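Local coordinates for probable peptidyl-prolyl cis-trans isomerase (Mimivirus, PDB 2OSE), which is a cyclophilin of the virus particle that assembles as a homotrimer and probably catalyses cis-trans isomerisation of peptidyl-prolyl bonds, at the interface of chains A and B. Residues are numbered along the deposited sequence; one frame, centred on the assembly and turned at random. Chains: chain A/B, Probable peptidyl-prolyl cis-trans isomerase.

The interface of chains A and B. Residues chain A 190-192; chain B 89, 132-133, 148, 163, 167.
The backbone carbonyl oxygen of A:Ala191 takes a hydrogen bond from the side-chain amide of B:Gln167, with NE2 to O at 2.9 Å. B:Gln167, like B:Tyr89, B:Val132, B:Pro133, B:Met148 and B:Leu163, occupies a position that lines the proline-binding active-site groove in the cyclophilin family, so the loop 190-192 of one trimer subunit appears to sit in the active site of the next and may hinder substrate entry. The bond is nearly straight, 169° at the hydrogen. NE2 lies in the carbonyl plane on a lone pair, at a C=O...N angle of 124°, and the oxygen in turn lies close to the plane of the glutamine amide, so both flat groups are well aimed. B:Gln167 bends at its second torsion to present this amide. Two methyl groups flank the same oxygen: B:Met148 CE at 3.4 Å from A:Ala191 O and B:Val132 CG1 at 3.5 Å from it, giving the carbonyl apolar neighbours beside its polar partner.

The methyl of A:Ala191 sits against B:Tyr89 and B:Leu163, roughly where the family probably holds the substrate proline. It lies above the plane of the B:Tyr89 ring at the hydroxyl end, with OH to A:Ala191 CB at 3.3 Å, and B:Leu163 adds one branch, CD2 to A:Ala191 CB at 3.8 Å. Besides touching A:Ala191 O, B:Met148 CE covers the centre of that same B:Tyr89 face: a bend at its third torsion (chi3 -75°) lays CE 4.0 Å above the ring plane, probably helping to keep that ring in position.

One residue earlier, the A:Tyr190 ring receives B:Pro133 CG over the middle of one face, 3.6 Å from the centroid, in a CH-pi contact. The backbone carbonyl atom B:Pro133 O lies over the CD2 edge of that same face, 3.5 Å from A:Tyr190 CD2.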
loop_
_atom_site.group_PDB
_atom_site.type_symbol
_atom_site.label_atom_id
_atom_site.label_comp_id
_atom_site.label_asym_id
_atom_site.label_seq_id
_atom_site.Cartn_x
_atom_site.Cartn_y
_atom_site.Cartn_z
ATOM N N TYR A 190 -7.999 -1.631 -13.207
ATOM C CA TYR A 190 -8.583 -2.951 -13.356
ATOM C C TYR A 190 -8.300 -3.619 -12.018
ATOM O O TYR A 190 -7.181 -3.526 -11.536
ATOM C CB TYR A 190 -7.830 -3.734 -14.429
ATOM C CG TYR A 190 -8.179 -3.354 -15.836
ATOM C CD1 TYR A 190 -9.466 -3.553 -16.313
ATOM C CD2 TYR A 190 -7.222 -2.808 -16.697
ATOM C CE1 TYR A 190 -9.820 -3.238 -17.615
ATOM C CE2 TYR A 190 -7.564 -2.486 -18.047
ATOM C CZ TYR A 190 -8.877 -2.709 -18.479
ATOM O OH TYR A 190 -9.305 -2.434 -19.776
ATOM N N ALA A 191 -9.304 -4.257 -11.430
ATOM C CA ALA A 191 -9.132 -4.995 -10.168
ATOM C C ALA A 191 -8.026 -6.021 -10.318
ATOM O O ALA A 191 -7.968 -6.769 -11.339
ATOM C CB ALA A 191 -10.438 -5.640 -9.772
ATOM N N GLY A 192 -7.078 -5.967 -9.392
ATOM C CA GLY A 192 -5.934 -6.873 -9.355
ATOM C C GLY A 192 -4.704 -6.484 -10.151
ATOM O O GLY A 192 -3.663 -7.133 -10.041
ATOM N N TYR B 89 -12.063 -11.995 -4.506
ATOM C CA TYR B 89 -10.995 -12.597 -5.345
ATOM C C TYR B 89 -9.633 -12.587 -4.711
ATOM O O TYR B 89 -9.390 -11.866 -3.725
ATOM C CB TYR B 89 -10.895 -11.907 -6.729
ATOM C CG TYR B 89 -10.803 -10.373 -6.667
ATOM C CD1 TYR B 89 -9.626 -9.744 -6.254
ATOM C CD2 TYR B 89 -11.888 -9.573 -7.052
ATOM C CE1 TYR B 89 -9.538 -8.322 -6.195
ATOM C CE2 TYR B 89 -11.810 -8.143 -6.987
ATOM C CZ TYR B 89 -10.637 -7.556 -6.550
ATOM O OH TYR B 89 -10.550 -6.181 -6.474
ATOM N N VAL B 132 -5.929 -11.005 -15.893
ATOM C CA VAL B 132 -6.171 -9.598 -15.580
ATOM C C VAL B 132 -5.576 -8.723 -16.708
ATOM O O VAL B 132 -4.382 -8.838 -17.020
ATOM C CB VAL B 132 -5.584 -9.248 -14.191
ATOM C CG1 VAL B 132 -5.779 -7.741 -13.851
ATOM C CG2 VAL B 132 -6.222 -10.150 -13.094
ATOM N N PRO B 133 -6.413 -7.877 -17.335
ATOM C CA PRO B 133 -5.911 -7.045 -18.426
ATOM C C PRO B 133 -5.003 -5.893 -17.914
ATOM O O PRO B 133 -5.010 -5.548 -16.723
ATOM C CB PRO B 133 -7.186 -6.478 -19.056
ATOM C CG PRO B 133 -8.184 -6.481 -17.958
ATOM C CD PRO B 133 -7.841 -7.632 -17.053
ATOM N N MET B 148 -6.492 -14.026 -11.825
ATOM C CA MET B 148 -7.402 -13.846 -10.729
ATOM C C MET B 148 -8.198 -15.137 -10.514
ATOM O O MET B 148 -8.572 -15.793 -11.475
ATOM C CB MET B 148 -8.377 -12.741 -11.121
ATOM C CG MET B 148 -9.410 -12.392 -10.054
ATOM S SD MET B 148 -10.639 -11.195 -10.595
ATOM C CE MET B 148 -9.620 -9.682 -10.527
ATOM N N LEU B 163 -16.651 -6.291 -12.180
ATOM C CA LEU B 163 -15.448 -6.632 -12.947
ATOM C C LEU B 163 -15.672 -6.320 -14.409
ATOM O O LEU B 163 -16.746 -6.580 -14.929
ATOM C CB LEU B 163 -15.058 -8.106 -12.779
ATOM C CG LEU B 163 -14.520 -8.572 -11.402
ATOM C CD1 LEU B 163 -14.446 -10.108 -11.359
ATOM C CD2 LEU B 163 -13.159 -7.957 -11.061
ATOM N N GLN B 167 -11.893 -8.864 -17.875
ATOM C CA GLN B 167 -11.377 -9.796 -16.872
ATOM C C GLN B 167 -11.824 -11.167 -17.345
ATOM O O GLN B 167 -12.831 -11.705 -16.881
ATOM C CB GLN B 167 -11.906 -9.440 -15.479
ATOM C CG GLN B 167 -11.465 -8.021 -14.978
ATOM C CD GLN B 167 -10.207 -8.002 -14.129
ATOM O OE1 GLN B 167 -9.397 -8.924 -14.154
ATOM N NE2 GLN B 167 -10.051 -6.934 -13.338
#